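Local coordinates for acetyl-CoA C-acetyltransferase (Syntrophomonas wolfei subsp. wolfei, PDB 7N7Z), which probably catalyses the reversible condensation of two acetyl-CoA molecules to acetoacetyl-CoA, at residues E170-T175 with V330-K335; W309-V314 with A338-D343; Y316-E321 with G364-V369. One frame throughout, in Å; residues are numbered along the deposited sequence.

Interaction 1. Residues E170-T175 with V330-K335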
loop_
_atom_site.group_PDB
_atom_site.type_symbol
_atom_site.label_atom_id
_atom_site.label_comp_id
_atom_site.label_asym_id
_atom_site.label_seq_id
_atom_site.Cartn_x
_atom_site.Cartn_y
_atom_site.Cartn_z
ATOM N N GLU B 170 -1.971 21.224 32.108
ATOM C CA GLU B 170 -1.272 20.785 33.311
ATOM C C GLU B 170 -0.448 21.917 33.914
ATOM O O GLU B 170 -0.548 22.201 35.113
ATOM C CB GLU B 170 -0.378 19.588 32.986
ATOM C CG GLU B 170 -1.126 18.280 32.801
ATOM C CD GLU B 170 -0.219 17.071 32.929
ATOM O OE1 GLU B 170 0.924 17.130 32.428
ATOM O OE2 GLU B 170 -0.648 16.065 33.535
ATOM N N LYS B 171 0.378 22.572 33.094
ATOM C CA LYS B 171 1.272 23.606 33.608
ATOM C C LYS B 171 0.494 24.701 34.325
ATOM O O LYS B 171 0.814 25.062 35.463
ATOM C CB LYS B 171 2.100 24.195 32.464
ATOM C CG LYS B 171 3.079 25.277 32.897
ATOM C CD LYS B 171 3.653 26.024 31.704
ATOM C CE LYS B 171 4.490 27.212 32.155
ATOM N NZ LYS B 171 4.942 28.050 31.011
ATOM N N TYR B 172 -0.526 25.248 33.671
ATOM C CA TYR B 172 -1.336 26.312 34.248
ATOM C C TYR B 172 -2.537 25.786 35.021
ATOM O O TYR B 172 -3.314 26.588 35.550
ATOM C CB TYR B 172 -1.811 27.263 33.148
ATOM C CG TYR B 172 -0.691 28.058 32.519
ATOM C CD1 TYR B 172 0.039 28.973 33.264
ATOM C CD2 TYR B 172 -0.361 27.890 31.182
ATOM C CE1 TYR B 172 1.065 29.703 32.694
ATOM C CE2 TYR B 172 0.663 28.614 30.603
ATOM C CZ TYR B 172 1.372 29.519 31.364
ATOM O OH TYR B 172 2.393 30.243 30.791
ATOM N N GLY B 173 -2.709 24.472 35.099
ATOM C CA GLY B 173 -3.799 23.904 35.864
ATOM C C GLY B 173 -5.165 24.301 35.348
ATOM O O GLY B 173 -6.026 24.733 36.122
ATOM N N ILE B 174 -5.375 24.170 34.044
ATOM C CA ILE B 174 -6.674 24.422 33.433
ATOM C C ILE B 174 -7.504 23.154 33.540
ATOM O O ILE B 174 -7.017 22.049 33.271
ATOM C CB ILE B 174 -6.516 24.867 31.966
ATOM C CG1 ILE B 174 -5.744 26.187 31.891
ATOM C CG2 ILE B 174 -7.880 25.012 31.304
ATOM C CD1 ILE B 174 -5.141 26.462 30.531
ATOM N N THR B 175 -8.765 23.307 33.927
ATOM C CA THR B 175 -9.642 22.178 34.188
ATOM C C THR B 175 -10.633 21.978 33.048
ATOM O O THR B 175 -10.863 22.863 32.221
ATOM C CB THR B 175 -10.397 22.376 35.506
ATOM O OG1 THR B 175 -11.208 23.553 35.424
ATOM C CG2 THR B 175 -9.422 22.516 36.660
ATOM N N VAL B 330 -2.886 30.810 26.752
ATOM C CA VAL B 330 -2.442 32.070 26.165
ATOM C C VAL B 330 -2.911 33.243 27.016
ATOM O O VAL B 330 -2.153 34.185 27.276
ATOM C CB VAL B 330 -2.943 32.188 24.713
ATOM C CG1 VAL B 330 -2.800 33.617 24.211
ATOM C CG2 VAL B 330 -2.187 31.222 23.812
ATOM N N VAL B 331 -4.171 33.206 27.461
ATOM C CA VAL B 331 -4.678 34.251 28.349
ATOM C C VAL B 331 -3.795 34.369 29.583
ATOM O O VAL B 331 -3.459 35.475 30.024
ATOM C CB VAL B 331 -6.142 33.966 28.735
ATOM C CG1 VAL B 331 -6.628 34.978 29.768
ATOM C CG2 VAL B 331 -7.036 33.989 27.509
ATOM N N ARG B 332 -3.406 33.231 30.160
ATOM C CA ARG B 332 -2.597 33.255 31.372
ATOM C C ARG B 332 -1.203 33.802 31.092
ATOM O O ARG B 332 -0.726 34.703 31.794
ATOM C CB ARG B 332 -2.517 31.853 31.975
ATOM C CG ARG B 332 -2.005 31.825 33.406
ATOM C CD ARG B 332 -3.093 32.195 34.401
ATOM N NE ARG B 332 -4.148 31.191 34.454
ATOM C CZ ARG B 332 -4.050 30.033 35.093
ATOM N NH1 ARG B 332 -2.952 29.696 35.749
ATOM N NH2 ARG B 332 -5.079 29.191 35.071
ATOM N N MET B 333 -0.529 33.271 30.070
ATOM C CA MET B 333 0.818 33.744 29.764
ATOM C C MET B 333 0.808 35.223 29.399
ATOM O O MET B 333 1.728 35.965 29.763
ATOM C CB MET B 333 1.430 32.921 28.631
ATOM C CG MET B 333 2.837 33.373 28.259
ATOM S SD MET B 333 3.687 32.272 27.112
ATOM C CE MET B 333 5.331 32.985 27.134
ATOM N N LEU B 334 -0.224 35.672 28.680
ATOM C CA LEU B 334 -0.305 37.084 28.325
ATOM C C LEU B 334 -0.497 37.959 29.558
ATOM O O LEU B 334 -0.083 39.122 29.559
ATOM C CB LEU B 334 -1.446 37.319 27.334
ATOM C CG LEU B 334 -1.108 37.333 25.839
ATOM C CD1 LEU B 334 -2.336 37.753 25.038
ATOM C CD2 LEU B 334 0.071 38.244 25.517
ATOM N N LYS B 335 -1.124 37.425 30.607
ATOM C CA LYS B 335 -1.293 38.191 31.835
ATOM C C LYS B 335 -0.034 38.154 32.693
ATOM O O LYS B 335 0.319 39.157 33.325
ATOM C CB LYS B 335 -2.488 37.655 32.630
ATOM C CG LYS B 335 -2.585 38.188 34.056
ATOM C CD LYS B 335 -3.734 37.550 34.820
ATOM C CE LYS B 335 -4.100 38.371 36.045
ATOM N NZ LYS B 335 -5.085 37.675 36.917
#
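The phenol ring of Y172 is sandwiched between two aliphatic chains. R332 lays its CB over one face in a CH-pi contact, 4.2 Å from the ring centroid and 15° off the ring normal, and K171 of the ring's own helix runs its CD past the opposite face. R332 CG lies above the ring plane but beyond the rim, 3.5 Å from Y172 CD1. One face of the R332 guanidinium takes Y172 CB, and I174 CG1 meets it obliquely; the group stands at 70° to the ring. This follows from the shape of the arginine: CG is anti to the backbone N (chi1 -165°), but the chain bends at chi2 and again at chi3, so that it passes the ring and doubles back toward the tyrosine backbone. There R332 NH1 and R332 NH2 share one acceptor, Y172 O, at 3.1 and 3.2 Å; both bonds are weak and well bent.

That carbonyl belongs to the end of helix 161-172, which closes in a Schellman motif with G173, at positive phi, as the C-prime residue: I174 N returns to A169 O and G173 N, weakly, to E170 O. The arginine charge of helix 324-336 thus lies at the C-terminal end of another helix, where it would be expected to interact favourably with the helix dipole. The contact joins the N-terminal and C-terminal thiolase family regions.

At the far end of the ring, Y172 OH approaches M333 CB at 3.6 Å, while the rest of the methionine chain runs extended toward A297 and V298 of helix 296-307. K171 NZ reaches the same hydroxyl in a weak hydrogen bond of 3.4 Å.

Interaction 2. Residues W309-V314 with A338-D343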
loop_
_atom_site.group_PDB
_atom_site.type_symbol
_atom_site.label_atom_id
_atom_site.label_comp_id
_atom_site.label_asym_id
_atom_site.label_seq_id
_atom_site.Cartn_x
_atom_site.Cartn_y
_atom_site.Cartn_z
ATOM N N TRP B 309 2.577 49.663 18.375
ATOM C CA TRP B 309 1.217 49.647 18.886
ATOM C C TRP B 309 1.181 49.091 20.305
ATOM O O TRP B 309 2.062 48.340 20.732
ATOM C CB TRP B 309 0.309 48.793 18.000
ATOM C CG TRP B 309 -0.057 49.404 16.687
ATOM C CD1 TRP B 309 0.472 50.526 16.122
ATOM C CD2 TRP B 309 -1.042 48.915 15.768
ATOM N NE1 TRP B 309 -0.124 50.768 14.905
ATOM C CE2 TRP B 309 -1.056 49.792 14.667
ATOM C CE3 TRP B 309 -1.913 47.820 15.771
ATOM C CZ2 TRP B 309 -1.908 49.609 13.578
ATOM C CZ3 TRP B 309 -2.756 47.640 14.692
ATOM C CH2 TRP B 309 -2.748 48.530 13.611
ATOM N N LYS B 310 0.138 49.470 21.035
ATOM C CA LYS B 310 -0.233 48.814 22.278
ATOM C C LYS B 310 -1.390 47.862 22.004
ATOM O O LYS B 310 -2.161 48.053 21.059
ATOM C CB LYS B 310 -0.629 49.829 23.353
ATOM C CG LYS B 310 0.477 50.804 23.754
ATOM C CD LYS B 310 1.808 50.108 24.036
ATOM C CE LYS B 310 1.678 49.010 25.086
ATOM N NZ LYS B 310 2.965 48.284 25.292
ATOM N N TYR B 311 -1.501 46.824 22.834
ATOM C CA TYR B 311 -2.549 45.830 22.628
ATOM C C TYR B 311 -3.919 46.491 22.517
ATOM O O TYR B 311 -4.705 46.179 21.614
ATOM C CB TYR B 311 -2.543 44.812 23.769
ATOM C CG TYR B 311 -3.717 43.866 23.712
ATOM C CD1 TYR B 311 -3.741 42.815 22.806
ATOM C CD2 TYR B 311 -4.810 44.032 24.553
ATOM C CE1 TYR B 311 -4.813 41.951 22.743
ATOM C CE2 TYR B 311 -5.887 43.172 24.499
ATOM C CZ TYR B 311 -5.884 42.134 23.592
ATOM O OH TYR B 311 -6.956 41.276 23.530
ATOM N N GLU B 312 -4.216 47.417 23.432
ATOM C CA GLU B 312 -5.510 48.089 23.447
ATOM C C GLU B 312 -5.759 48.927 22.199
ATOM O O GLU B 312 -6.889 49.391 22.006
ATOM C CB GLU B 312 -5.628 48.977 24.691
ATOM C CG GLU B 312 -4.476 49.961 24.894
ATOM C CD GLU B 312 -3.294 49.352 25.631
ATOM O OE1 GLU B 312 -3.269 48.113 25.795
ATOM O OE2 GLU B 312 -2.391 50.110 26.039
ATOM N N ASP B 313 -4.747 49.138 21.355
ATOM C CA ASP B 313 -4.951 49.897 20.126
ATOM C C ASP B 313 -5.676 49.082 19.062
ATOM O O ASP B 313 -6.353 49.657 18.203
ATOM C CB ASP B 313 -3.608 50.380 19.572
ATOM C CG ASP B 313 -2.937 51.401 20.472
ATOM O OD1 ASP B 313 -3.647 52.068 21.253
ATOM O OD2 ASP B 313 -1.697 51.538 20.394
ATOM N N VAL B 314 -5.549 47.756 19.101
ATOM C CA VAL B 314 -6.159 46.914 18.080
ATOM C C VAL B 314 -7.666 46.871 18.291
ATOM O O VAL B 314 -8.147 46.595 19.398
ATOM C CB VAL B 314 -5.549 45.505 18.113
ATOM C CG1 VAL B 314 -6.005 44.696 16.908
ATOM C CG2 VAL B 314 -4.031 45.592 18.166
ATOM N N ALA B 338 3.355 38.886 29.965
ATOM C CA ALA B 338 3.040 40.138 29.298
ATOM C C ALA B 338 2.052 40.908 30.167
ATOM O O ALA B 338 1.488 40.376 31.126
ATOM C CB ALA B 338 2.464 39.898 27.896
ATOM N N GLY B 339 1.849 42.178 29.831
ATOM C CA GLY B 339 0.937 43.003 30.598
ATOM C C GLY B 339 -0.462 43.006 30.018
ATOM O O GLY B 339 -1.236 43.940 30.248
ATOM N N ILE B 340 -0.796 41.957 29.269
ATOM C CA ILE B 340 -1.991 41.931 28.435
ATOM C C ILE B 340 -3.094 41.171 29.157
ATOM O O ILE B 340 -2.881 40.046 29.627
ATOM C CB ILE B 340 -1.699 41.285 27.069
ATOM C CG1 ILE B 340 -0.547 41.986 26.330
ATOM C CG2 ILE B 340 -2.955 41.283 26.200
ATOM C CD1 ILE B 340 -0.338 43.462 26.652
ATOM N N GLU B 341 -4.274 41.783 29.238
ATOM C CA GLU B 341 -5.506 41.102 29.632
ATOM C C GLU B 341 -6.293 40.865 28.347
ATOM O O GLU B 341 -6.906 41.790 27.806
ATOM C CB GLU B 341 -6.306 41.930 30.631
ATOM C CG GLU B 341 -5.744 41.977 32.052
ATOM C CD GLU B 341 -5.540 40.604 32.668
ATOM O OE1 GLU B 341 -4.682 39.842 32.174
ATOM O OE2 GLU B 341 -6.238 40.286 33.654
ATOM N N LEU B 342 -6.263 39.629 27.851
ATOM C CA LEU B 342 -6.895 39.315 26.574
ATOM C C LEU B 342 -8.323 39.837 26.541
ATOM O O LEU B 342 -9.151 39.471 27.382
ATOM C CB LEU B 342 -6.876 37.804 26.328
ATOM C CG LEU B 342 -7.325 37.373 24.926
ATOM C CD1 LEU B 342 -6.448 38.011 23.860
ATOM C CD2 LEU B 342 -7.318 35.859 24.776
ATOM N N ASP B 343 -8.605 40.699 25.566
ATOM C CA ASP B 343 -9.898 41.376 25.460
ATOM C C ASP B 343 -10.844 40.481 24.672
ATOM O O ASP B 343 -10.909 40.536 23.443
ATOM C CB ASP B 343 -9.732 42.741 24.804
ATOM C CG ASP B 343 -10.977 43.598 24.918
ATOM O OD1 ASP B 343 -12.040 43.059 25.291
ATOM O OD2 ASP B 343 -10.892 44.811 24.634
#
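Y311 spreads its ring against I340, whose CG2 methyl lies above the ring centre, 3.6 Å from the centroid and 8° off the normal, a nearly ideal CH-pi contact. I340 CG2 is anti to its own backbone N, while CG1 is anti to the carbonyl carbon; a chi2 of -28°, well away from staggered, then brings CD1 to within 3.9 Å of Y311 CB. One isoleucine therefore packs on both the ring and its stem.

Beyond this methyl the hydroxyl reaches the backbone of D343. D343 N comes in at the ring edge, close to its plane, and donates to Y311 OH over 2.7 Å in an almost straight bond (170°). L342 CD1 presses on the same oxygen at 3.3 Å.

Y311 opens a short 3-10 turn, 311-313, in the connection from helix 296-307 to strand 316-319. Backbone bonds from D313 N to K310 O and from V314 N to Y311 O close the turn, and D313 OD2 also accepts from K310 N, just ahead of it, at 2.8 Å, from above the carboxylate plane. The tyrosine thus ties this connection to the irregular chain that follows helix 324-336, both within the C-terminal thiolase region. D343 OD1 is hydrogen-bonded to S345 OG.

Interaction 3. Residues Y316-E321 with G364-V369; sequences YWEVNE and GLRIIV
E318 and I367 form the close-packed part of this buried contact, whereas N320 and R366 meet through a water. E318 CB rests against I367 CB, and E318 CG lies 3.5 Å from I367 O. With CG1 between the backbone N and the carbonyl carbon (chi1 62°), I367 sends CD1 against E318 O, at 3.5 Å.

The partners are strand 316-319, outermost in the mixed sheet within this chain, and helix 360-378, which packs across it in the C-terminal half of the thiolase fold. The bent E318 chain holds its carboxylate between two groups: E318 OE2 accepts a 2.5 Å bond from Y316 OH, itself also bonded to H349 N, through its anti lone pair, and E318 OE1 forms a long salt bridge of 3.5 Å with R366 NH1, which also bonds S370 OG.

On the looser side, a water donates to N320 OD1 at 2.5 Å and accepts from R366 NH2, in the guanidinium plane, at 2.8 Å. N320 opens the Asn-Glu-Ala-Phe signature, whose asparagine probably positions an oxyanion-hole water, as in other thiolases. Its side chain stands about 4 Å from that of H358, the predicted proton acceptor, and about 5 Å from that of C92, the predicted acyl-thioester residue.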
loop_
_atom_site.group_PDB
_atom_site.type_symbol
_atom_site.label_atom_id
_atom_site.label_comp_id
_atom_site.label_asym_id
_atom_site.label_seq_id
_atom_site.Cartn_x
_atom_site.Cartn_y
_atom_site.Cartn_z
ATOM N N TYR B 316 -9.858 44.811 16.741
ATOM C CA TYR B 316 -10.400 43.460 16.730
ATOM C C TYR B 316 -9.267 42.472 16.498
ATOM O O TYR B 316 -8.329 42.760 15.749
ATOM C CB TYR B 316 -11.478 43.300 15.651
ATOM C CG TYR B 316 -12.045 41.902 15.564
ATOM C CD1 TYR B 316 -12.848 41.395 16.576
ATOM C CD2 TYR B 316 -11.774 41.088 14.473
ATOM C CE1 TYR B 316 -13.366 40.116 16.504
ATOM C CE2 TYR B 316 -12.290 39.809 14.391
ATOM C CZ TYR B 316 -13.085 39.328 15.410
ATOM O OH TYR B 316 -13.602 38.054 15.335
ATOM N N TRP B 317 -9.365 41.312 17.145
ATOM C CA TRP B 317 -8.356 40.267 17.070
ATOM C C TRP B 317 -8.979 38.973 16.568
ATOM O O TRP B 317 -10.104 38.627 16.943
ATOM C CB TRP B 317 -7.720 40.008 18.440
ATOM C CG TRP B 317 -6.645 40.972 18.825
ATOM C CD1 TRP B 317 -6.773 42.059 19.639
ATOM C CD2 TRP B 317 -5.268 40.927 18.430
ATOM N NE1 TRP B 317 -5.565 42.696 19.772
ATOM C CE2 TRP B 317 -4.624 42.023 19.037
ATOM C CE3 TRP B 317 -4.519 40.069 17.619
ATOM C CZ2 TRP B 317 -3.267 42.284 18.860
ATOM C CZ3 TRP B 317 -3.171 40.331 17.443
ATOM C CH2 TRP B 317 -2.560 41.430 18.060
ATOM N N GLU B 318 -8.241 38.256 15.725
ATOM C CA GLU B 318 -8.576 36.888 15.334
ATOM C C GLU B 318 -7.445 35.994 15.835
ATOM O O GLU B 318 -6.406 35.871 15.178
ATOM C CB GLU B 318 -8.756 36.757 13.825
ATOM C CG GLU B 318 -10.151 37.090 13.327
ATOM C CD GLU B 318 -11.153 35.983 13.601
ATOM O OE1 GLU B 318 -10.960 34.859 13.086
ATOM O OE2 GLU B 318 -12.138 36.239 14.325
ATOM N N VAL B 319 -7.643 35.383 16.999
ATOM C CA VAL B 319 -6.675 34.467 17.590
ATOM C C VAL B 319 -7.232 33.059 17.435
ATOM O O VAL B 319 -8.227 32.700 18.077
ATOM C CB VAL B 319 -6.397 34.798 19.062
ATOM C CG1 VAL B 319 -5.413 33.800 19.650
ATOM C CG2 VAL B 319 -5.865 36.216 19.192
ATOM N N ASN B 320 -6.594 32.264 16.581
ATOM C CA ASN B 320 -7.073 30.915 16.316
ATOM C C ASN B 320 -7.089 30.092 17.598
ATOM O O ASN B 320 -6.083 30.007 18.310
ATOM C CB ASN B 320 -6.191 30.238 15.268
ATOM C CG ASN B 320 -6.741 28.897 14.822
ATOM O OD1 ASN B 320 -7.894 28.797 14.400
ATOM N ND2 ASN B 320 -5.921 27.858 14.918
ATOM N N GLU B 321 -8.237 29.488 17.891
ATOM C CA GLU B 321 -8.385 28.602 19.043
ATOM C C GLU B 321 -8.118 27.178 18.572
ATOM O O GLU B 321 -8.994 26.530 17.993
ATOM C CB GLU B 321 -9.777 28.728 19.656
ATOM C CG GLU B 321 -10.188 30.144 20.049
ATOM C CD GLU B 321 -11.683 30.272 20.288
ATOM O OE1 GLU B 321 -12.440 29.403 19.804
ATOM O OE2 GLU B 321 -12.102 31.238 20.962
ATOM N N GLY B 364 -3.951 30.043 8.587
ATOM C CA GLY B 364 -3.099 31.209 8.761
ATOM C C GLY B 364 -3.604 32.423 8.008
ATOM O O GLY B 364 -3.517 33.552 8.499
ATOM N N LEU B 365 -4.136 32.209 6.804
ATOM C CA LEU B 365 -4.722 33.291 6.024
ATOM C C LEU B 365 -6.220 33.427 6.252
ATOM O O LEU B 365 -6.769 34.519 6.072
ATOM C CB LEU B 365 -4.453 33.071 4.532
ATOM C CG LEU B 365 -4.988 34.151 3.587
ATOM C CD1 LEU B 365 -4.403 35.513 3.930
ATOM C CD2 LEU B 365 -4.688 33.783 2.143
ATOM N N ARG B 366 -6.891 32.340 6.639
ATOM C CA ARG B 366 -8.325 32.406 6.901
ATOM C C ARG B 366 -8.640 33.472 7.941
ATOM O O ARG B 366 -9.527 34.312 7.740
ATOM C CB ARG B 366 -8.834 31.039 7.366
ATOM C CG ARG B 366 -10.300 30.774 7.053
ATOM C CD ARG B 366 -11.225 31.381 8.101
ATOM N NE ARG B 366 -11.061 30.749 9.406
ATOM C CZ ARG B 366 -11.378 31.314 10.564
ATOM N NH1 ARG B 366 -11.887 32.534 10.623
ATOM N NH2 ARG B 366 -11.179 30.637 11.691
ATOM N N ILE B 367 -7.919 33.458 9.064
ATOM C CA ILE B 367 -8.220 34.386 10.145
ATOM C C ILE B 367 -7.865 35.818 9.771
ATOM O O ILE B 367 -8.432 36.758 10.338
ATOM C CB ILE B 367 -7.501 33.952 11.437
ATOM C CG1 ILE B 367 -5.982 33.957 11.257
ATOM C CG2 ILE B 367 -7.973 32.564 11.861
ATOM C CD1 ILE B 367 -5.228 33.797 12.564
ATOM N N ILE B 368 -6.940 36.016 8.830
ATOM C CA ILE B 368 -6.708 37.360 8.310
ATOM C C ILE B 368 -7.906 37.813 7.487
ATOM O O ILE B 368 -8.371 38.952 7.613
ATOM C CB ILE B 368 -5.412 37.404 7.483
ATOM C CG1 ILE B 368 -4.185 37.199 8.370
ATOM C CG2 ILE B 368 -5.291 38.730 6.757
ATOM C CD1 ILE B 368 -2.964 36.763 7.593
ATOM N N VAL B 369 -8.425 36.929 6.631
ATOM C CA VAL B 369 -9.610 37.255 5.842
ATOM C C VAL B 369 -10.779 37.583 6.762
ATOM O O VAL B 369 -11.459 38.603 6.597
ATOM C CB VAL B 369 -9.955 36.094 4.891
ATOM C CG1 VAL B 369 -11.340 36.289 4.289
ATOM C CG2 VAL B 369 -8.904 35.968 3.798
HETATM O O HOH W 1 -9.640 28.525 12.609
#

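From the N terminus, helix 161-172 comes first, and interaction 1 closes the longest loop, 154 residues, by bringing 170-175 to helix 324-336. Next come 309-314 and 316-321, the first segments of interactions 2 and 3; their loops close at 338-343 and 364-369, after 23 and 42 residues. Each pair of loops crosses, since the segments alternate along the chain. Interactions 1 and 2 touch, V331 packing on L342 and L334 O probably bonding I340 N, with centres about 17 Å apart. Interactions 2 and 3 meet where Y311 packs on W317. Interaction 1 joins the N-terminal family region to helix 324-336; interactions 2 and 3 tie loops, strand 316-319 and helix 360-378 within the C-terminal region.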